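Uncharacterized protein (Desulfotomaculum acetoxidans, PDB 3U4Y) is of unknown function but folds as a seven-bladed beta-propeller and resembles the lactonase family in part of its sequence. Local coordinates at residues A[47-51]-A[93-97]; A[50-54]-A[66-70]. All coordinates share one frame; numbering follows the deposited sequence.

Contact 1 of 2, residues A[47-51]-A[93-97]; sequences ITSDC and PDDQF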
ATOM      1  N   ILE A  47      -0.447   7.493  -5.036  1.00 38.59           N
ATOM      2  CA  ILE A  47       0.011   8.762  -5.598  1.00 35.26           C
ATOM      3  C   ILE A  47       0.792   8.467  -6.865  1.00 33.84           C
ATOM      4  O   ILE A  47       1.235   7.349  -7.089  1.00 38.02           O
ATOM      5  CB  ILE A  47       0.879   9.556  -4.609  1.00 30.30           C
ATOM      6  CG1 ILE A  47       0.910  11.022  -4.984  1.00 26.49           C
ATOM      7  CG2 ILE A  47       2.274   9.023  -4.577  1.00 54.83           C
ATOM      8  CD1 ILE A  47       1.420  11.882  -3.876  1.00 56.28           C
ATOM      9  N   THR A  48       0.967   9.470  -7.701  1.00 39.30           N
ATOM     10  CA  THR A  48       1.502   9.231  -9.037  1.00 46.17           C
ATOM     11  C   THR A  48       3.052   9.440  -9.110  1.00 44.63           C
ATOM     12  O   THR A  48       3.616  10.145  -8.268  1.00 56.53           O
ATOM     13  CB  THR A  48       0.590   9.997 -10.071  1.00 47.48           C
ATOM     14  OG1 THR A  48      -0.070   9.052 -10.929  1.00 33.34           O
ATOM     15  CG2 THR A  48       1.309  11.114 -10.857  1.00 24.71           C
ATOM     16  N   SER A  49       3.753   8.773 -10.032  1.00 33.24           N
ATOM     17  CA  SER A  49       5.214   8.964 -10.142  1.00 43.32           C
ATOM     18  C   SER A  49       5.485  10.440 -10.212  1.00 60.45           C
ATOM     19  O   SER A  49       6.154  11.028  -9.357  1.00 57.23           O
ATOM     20  CB  SER A  49       5.751   8.379 -11.439  1.00 44.96           C
ATOM     21  OG  SER A  49       5.806   6.973 -11.401  1.00 60.77           O
ATOM     22  N   ASP A  50       4.999  10.980 -11.328  1.00 70.78           N
ATOM     23  CA  ASP A  50       4.709  12.386 -11.583  1.00 53.40           C
ATOM     24  C   ASP A  50       4.466  13.178 -10.296  1.00 43.48           C
ATOM     25  O   ASP A  50       5.007  14.275 -10.141  1.00 36.42           O
ATOM     26  CB  ASP A  50       3.489  12.420 -12.513  1.00 56.27           C
ATOM     27  CG  ASP A  50       3.121  13.798 -12.960  1.00 81.52           C
ATOM     28  OD1 ASP A  50       2.536  13.921 -14.058  1.00 89.27           O
ATOM     29  OD2 ASP A  50       3.399  14.761 -12.219  1.00 94.86           O
ATOM     30  N   CYS A  51       3.673  12.604  -9.383  1.00 44.54           N
ATOM     31  CA  CYS A  51       3.362  13.196  -8.070  1.00 44.33           C
ATOM     32  C   CYS A  51       2.174  14.163  -8.156  1.00 55.46           C
ATOM     33  O   CYS A  51       1.813  14.827  -7.173  1.00 48.76           O
ATOM     34  CB  CYS A  51       4.589  13.883  -7.443  1.00 30.41           C
ATOM     35  SG  CYS A  51       5.262  13.049  -5.987  1.00 50.30           S
ATOM     36  N   PRO A  93       3.047   1.310 -13.227  1.00 43.24           N
ATOM     37  CA  PRO A  93       4.264   2.106 -13.062  1.00 35.12           C
ATOM     38  C   PRO A  93       4.261   3.316 -14.004  1.00 43.57           C
ATOM     39  O   PRO A  93       4.917   4.317 -13.709  1.00 44.46           O
ATOM     40  CB  PRO A  93       5.364   1.134 -13.464  1.00 17.46           C
ATOM     41  CG  PRO A  93       4.681   0.015 -14.210  1.00 24.70           C
ATOM     42  CD  PRO A  93       3.226   0.276 -14.264  1.00 34.38           C
ATOM     43  N   ASP A  94       3.522   3.219 -15.113  1.00 39.01           N
ATOM     44  CA  ASP A  94       3.377   4.323 -16.061  1.00 33.34           C
ATOM     45  C   ASP A  94       2.307   5.354 -15.683  1.00 36.31           C
ATOM     46  O   ASP A  94       2.048   6.280 -16.433  1.00 44.83           O
ATOM     47  CB  ASP A  94       3.101   3.795 -17.471  1.00 39.69           C
ATOM     48  CG  ASP A  94       1.765   3.094 -17.582  1.00 61.04           C
ATOM     49  OD1 ASP A  94       0.899   3.319 -16.704  1.00 73.02           O
ATOM     50  OD2 ASP A  94       1.577   2.322 -18.550  1.00 61.14           O
ATOM     51  N   ASP A  95       1.666   5.181 -14.538  1.00 39.77           N
ATOM     52  CA  ASP A  95       0.718   6.175 -14.057  1.00 36.21           C
ATOM     53  C   ASP A  95      -0.581   6.217 -14.870  1.00 41.01           C
ATOM     54  O   ASP A  95      -1.417   7.084 -14.653  1.00 45.07           O
ATOM     55  CB  ASP A  95       1.365   7.556 -14.070  1.00 36.08           C
ATOM     56  CG  ASP A  95       2.408   7.745 -12.970  1.00 51.59           C
ATOM     57  OD1 ASP A  95       2.184   7.301 -11.825  1.00 52.01           O
ATOM     58  OD2 ASP A  95       3.455   8.371 -13.248  1.00 63.28           O
ATOM     59  N   GLN A  96      -0.762   5.286 -15.798  1.00 36.20           N
ATOM     60  CA  GLN A  96      -1.952   5.310 -16.642  1.00 39.51           C
ATOM     61  C   GLN A  96      -3.195   4.732 -15.948  1.00 43.67           C
ATOM     62  O   GLN A  96      -4.290   5.260 -16.113  1.00 48.12           O
ATOM     63  CB  GLN A  96      -1.684   4.594 -17.968  1.00 50.94           C
ATOM     64  CG  GLN A  96      -2.796   4.698 -18.999  1.00 61.83           C
ATOM     65  CD  GLN A  96      -2.381   4.154 -20.368  1.00 69.91           C
ATOM     66  OE1 GLN A  96      -1.213   3.801 -20.587  1.00 61.80           O
ATOM     67  NE2 GLN A  96      -3.339   4.090 -21.299  1.00 73.88           N
ATOM     68  N   PHE A  97      -3.021   3.658 -15.174  1.00 49.19           N
ATOM     69  CA  PHE A  97      -4.134   2.977 -14.488  1.00 41.96           C
ATOM     70  C   PHE A  97      -3.966   2.818 -12.989  1.00 40.91           C
ATOM     71  O   PHE A  97      -2.851   2.732 -12.478  1.00 31.16           O
ATOM     72  CB  PHE A  97      -4.344   1.576 -15.041  1.00 30.73           C
ATOM     73  CG  PHE A  97      -4.660   1.548 -16.485  1.00 33.45           C
ATOM     74  CD1 PHE A  97      -5.923   1.871 -16.929  1.00 36.32           C
ATOM     75  CD2 PHE A  97      -3.696   1.202 -17.403  1.00 31.74           C
ATOM     76  CE1 PHE A  97      -6.210   1.844 -18.262  1.00 42.40           C
ATOM     77  CE2 PHE A  97      -3.978   1.173 -18.744  1.00 32.39           C
ATOM     78  CZ  PHE A  97      -5.232   1.490 -19.174  1.00 41.88           C
TER
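Asp95 reaches across to the turn at Thr48 and Ser49 and carries nearly all of this contact, which buries 165 Å² in total. One carboxylate oxygen does the gripping. Asp95 OD1 accepts from the backbone Ser49 N at 2.8 Å, an almost straight bond (167° at the hydrogen) arriving on the syn side of the carboxylate and 21° out of its plane. The same oxygen lies 3.0 Å from Thr48 OG1, a weak hydrogen bond in which the threonine hydroxyl is the donor. With CG anti to its carbonyl carbon (chi1 -73°), the Asp95 side chain projects across to the 47-51 turn. Two donors from consecutive residues thus meet one oxygen, which should limit rotation of the carboxylate, and the other oxygen, OD2, rests against Ser49 CB. This close-packed part includes the buried Thr48.

The fit slackens toward the exposed Pro93 and Asp50. Ser49 OG is 3.3 Å from Asp95 OD2, but the angle is too poor for a hydrogen bond. That hydroxyl approaches Pro93 O no closer than 3.6 Å. Asp50 adds only a grazing contact, its CB 4.1 Å from Asp95 OD2. The carboxylates keep apart, with 5.7 Å between Asp50 OD1 and Asp95 OD2, and any repulsion between them is probably moderated by solvent on this side.

The 93-97 loop is braced within itself: Asp94 OD1 accepts from Gln96 N at 2.7 Å in an Asx turn, and also bonds to Thr92 OG1. The two segments are equivalent connections in successive blades of the propeller. Segment 47-51 leads from strand 42-47 toward strand 53-58, and segment 93-97 leads from strand 89-91 into strand 97-100, so the contact joins neighbouring four-stranded antiparallel sheets at the surface through their loops.

Contact 2 of 2, residues A[50-54]-A[66-70]; sequences DCSNV and QIETQ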
ATOM      1  N   ASP A  50       4.999  10.980 -11.328  1.00 70.78           N
ATOM      2  CA  ASP A  50       4.709  12.386 -11.583  1.00 53.40           C
ATOM      3  C   ASP A  50       4.466  13.178 -10.296  1.00 43.48           C
ATOM      4  O   ASP A  50       5.007  14.275 -10.141  1.00 36.42           O
ATOM      5  CB  ASP A  50       3.489  12.420 -12.513  1.00 56.27           C
ATOM      6  CG  ASP A  50       3.121  13.798 -12.960  1.00 81.52           C
ATOM      7  OD1 ASP A  50       2.536  13.921 -14.058  1.00 89.27           O
ATOM      8  OD2 ASP A  50       3.399  14.761 -12.219  1.00 94.86           O
ATOM      9  N   CYS A  51       3.673  12.604  -9.383  1.00 44.54           N
ATOM     10  CA  CYS A  51       3.362  13.196  -8.070  1.00 44.33           C
ATOM     11  C   CYS A  51       2.174  14.163  -8.156  1.00 55.46           C
ATOM     12  O   CYS A  51       1.813  14.827  -7.173  1.00 48.76           O
ATOM     13  CB  CYS A  51       4.589  13.883  -7.443  1.00 30.41           C
ATOM     14  SG  CYS A  51       5.262  13.049  -5.987  1.00 50.30           S
ATOM     15  N   SER A  52       1.555  14.192  -9.335  1.00 57.98           N
ATOM     16  CA  SER A  52       0.556  15.190  -9.684  1.00 52.91           C
ATOM     17  C   SER A  52      -0.879  14.774  -9.347  1.00 53.70           C
ATOM     18  O   SER A  52      -1.733  15.617  -9.057  1.00 54.81           O
ATOM     19  CB  SER A  52       0.664  15.501 -11.176  1.00 53.15           C
ATOM     20  OG  SER A  52       0.596  14.314 -11.952  1.00 52.57           O
ATOM     21  N   ASN A  53      -1.149  13.476  -9.407  1.00 60.14           N
ATOM     22  CA  ASN A  53      -2.484  12.976  -9.123  1.00 53.83           C
ATOM     23  C   ASN A  53      -2.535  11.923  -8.036  1.00 49.00           C
ATOM     24  O   ASN A  53      -1.655  11.074  -7.913  1.00 51.54           O
ATOM     25  CB  ASN A  53      -3.157  12.459 -10.389  1.00 49.37           C
ATOM     26  CG  ASN A  53      -3.555  13.572 -11.306  1.00 46.48           C
ATOM     27  OD1 ASN A  53      -4.743  13.898 -11.449  1.00 44.84           O
ATOM     28  ND2 ASN A  53      -2.559  14.204 -11.907  1.00 42.45           N
ATOM     29  N   VAL A  54      -3.600  12.000  -7.255  1.00 43.32           N
ATOM     30  CA  VAL A  54      -3.833  11.105  -6.141  1.00 40.42           C
ATOM     31  C   VAL A  54      -5.083  10.272  -6.403  1.00 41.08           C
ATOM     32  O   VAL A  54      -5.922  10.639  -7.230  1.00 42.26           O
ATOM     33  CB  VAL A  54      -4.008  11.911  -4.844  1.00 38.63           C
ATOM     34  CG1 VAL A  54      -5.064  11.288  -3.950  1.00 41.36           C
ATOM     35  CG2 VAL A  54      -2.684  12.037  -4.126  1.00 39.12           C
ATOM     36  N   GLN A  66     -10.535  10.941  -7.559  1.00 40.41           N
ATOM     37  CA  GLN A  66      -9.248  11.356  -8.122  1.00 35.13           C
ATOM     38  C   GLN A  66      -9.015  12.834  -7.887  1.00 39.87           C
ATOM     39  O   GLN A  66      -9.896  13.645  -8.123  1.00 46.09           O
ATOM     40  CB  GLN A  66      -9.199  11.075  -9.629  1.00 34.95           C
ATOM     41  CG  GLN A  66      -8.089  11.827 -10.378  1.00 41.43           C
ATOM     42  CD  GLN A  66      -8.002  11.462 -11.862  1.00 53.02           C
ATOM     43  OE1 GLN A  66      -8.755  10.620 -12.361  1.00 59.62           O
ATOM     44  NE2 GLN A  66      -7.074  12.098 -12.572  1.00 55.91           N
ATOM     45  N   ILE A  67      -7.827  13.199  -7.434  1.00 42.50           N
ATOM     46  CA  ILE A  67      -7.572  14.611  -7.187  1.00 50.02           C
ATOM     47  C   ILE A  67      -6.231  15.124  -7.762  1.00 56.79           C
ATOM     48  O   ILE A  67      -5.255  14.378  -7.809  1.00 64.42           O
ATOM     49  CB  ILE A  67      -7.731  14.951  -5.684  1.00 44.75           C
ATOM     50  CG1 ILE A  67      -6.412  15.406  -5.088  1.00 42.07           C
ATOM     51  CG2 ILE A  67      -8.319  13.774  -4.893  1.00 28.15           C
ATOM     52  CD1 ILE A  67      -6.589  16.070  -3.763  1.00 46.29           C
ATOM     53  N   GLU A  68      -6.206  16.374  -8.238  1.00 46.48           N
ATOM     54  CA  GLU A  68      -4.964  17.009  -8.697  1.00 47.15           C
ATOM     55  C   GLU A  68      -4.333  17.805  -7.557  1.00 41.81           C
ATOM     56  O   GLU A  68      -5.030  18.512  -6.838  1.00 45.27           O
ATOM     57  CB  GLU A  68      -5.226  17.950  -9.866  1.00 60.34           C
ATOM     58  CG  GLU A  68      -5.633  17.297 -11.174  1.00 70.84           C
ATOM     59  CD  GLU A  68      -5.831  18.336 -12.288  1.00 80.63           C
ATOM     60  OE1 GLU A  68      -5.596  19.550 -12.035  1.00 68.50           O
ATOM     61  OE2 GLU A  68      -6.222  17.937 -13.413  1.00 87.03           O
ATOM     62  N   THR A  69      -3.017  17.724  -7.402  1.00 32.82           N
ATOM     63  CA  THR A  69      -2.393  18.196  -6.168  1.00 40.06           C
ATOM     64  C   THR A  69      -1.552  19.458  -6.276  1.00 47.68           C
ATOM     65  O   THR A  69      -1.005  19.922  -5.267  1.00 45.46           O
ATOM     66  CB  THR A  69      -1.474  17.122  -5.598  1.00 47.02           C
ATOM     67  OG1 THR A  69      -0.389  16.901  -6.508  1.00 56.12           O
ATOM     68  CG2 THR A  69      -2.233  15.830  -5.402  1.00 35.39           C
ATOM     69  N   GLN A  70      -1.442  19.999  -7.489  1.00 49.62           N
ATOM     70  CA  GLN A  70      -0.520  21.095  -7.760  1.00 50.63           C
ATOM     71  C   GLN A  70      -1.200  22.452  -7.862  1.00 56.10           C
ATOM     72  O   GLN A  70      -0.989  23.176  -8.837  1.00 59.90           O
ATOM     73  CB  GLN A  70       0.271  20.824  -9.047  1.00 56.39           C
ATOM     74  CG  GLN A  70       1.372  19.769  -8.910  1.00 56.46           C
ATOM     75  CD  GLN A  70       2.219  19.985  -7.673  1.00 59.56           C
ATOM     76  OE1 GLN A  70       2.784  21.064  -7.475  1.00 69.61           O
ATOM     77  NE2 GLN A  70       2.296  18.967  -6.823  1.00 52.99           N
TER
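Gln66 and Asn53 meet through different first torsions: CG of Gln66 stands opposite the backbone N (chi1 163°) and the chain runs on extended, whereas CG of Asn53 lies opposite the carbonyl carbon (chi1 -72°), bringing OD1 toward the glutamine. Gln66 NE2 donates to Asn53 OD1 at 3.2 Å. The bond lies close to the glutamine amide plane but comes from above the asparagine carbonyl plane, consistent with amide planes turned 76° apart. Gln66 OE1 is bonded to Tyr113, so both ends of this amide are engaged. A leucine in its place would probably leave Asn53 OD1 without this donor and Tyr113 without its acceptor.

The backbone evidence is that of an antiparallel hairpin. Val54 and Ile67 form a hydrogen-bonded pair, with Val54 N to Ile67 O at 2.9 Å and Ile67 N to Val54 O at 3.2 Å; Asn53 and Glu68 form the adjoining non-hydrogen-bonded pair. Past it, Thr69 N donates to Ser52 O at 3.0 Å, carrying the pairing beyond the strands into the loops at the hairpin's open end. On the face of Val54 and Ile67, Val54 CG1 packs against Ile67 CG2 at 4.2 Å, and Val54 CG2 meets Thr69 CG2 at 4.0 Å.

Strands 53-58 and 63-68 are the middle pair of their four-stranded blade. Val54, Ile67 and Thr69 pack against Ile13, Phe24 and Phe11 on strands 11-16 and 21-26 of one adjacent blade, while Gln66 reaches Tyr113 on strand 109-114 of the next.

How the contacts relate
Contacts 1 and 2 start from the same piece of chain, share Asp50 and Cys51, and have centres 9 Å apart. Packing connects them directly: Thr48 CB lies 3.3 Å from Asn53 O, and Ile47 CG1 lies 3.8 Å from Val54 CG2. Their roles differ, since contact 2 pairs strands within one blade and contact 1 links that blade's loop to the next. The shared Cys51 forms a disulfide with Cys322, just after strand 319-321, tying the turn to the blade on the other flank. The contact centres lie about 14 and 17 Å from the centre of the chain; no active site is established for comparison.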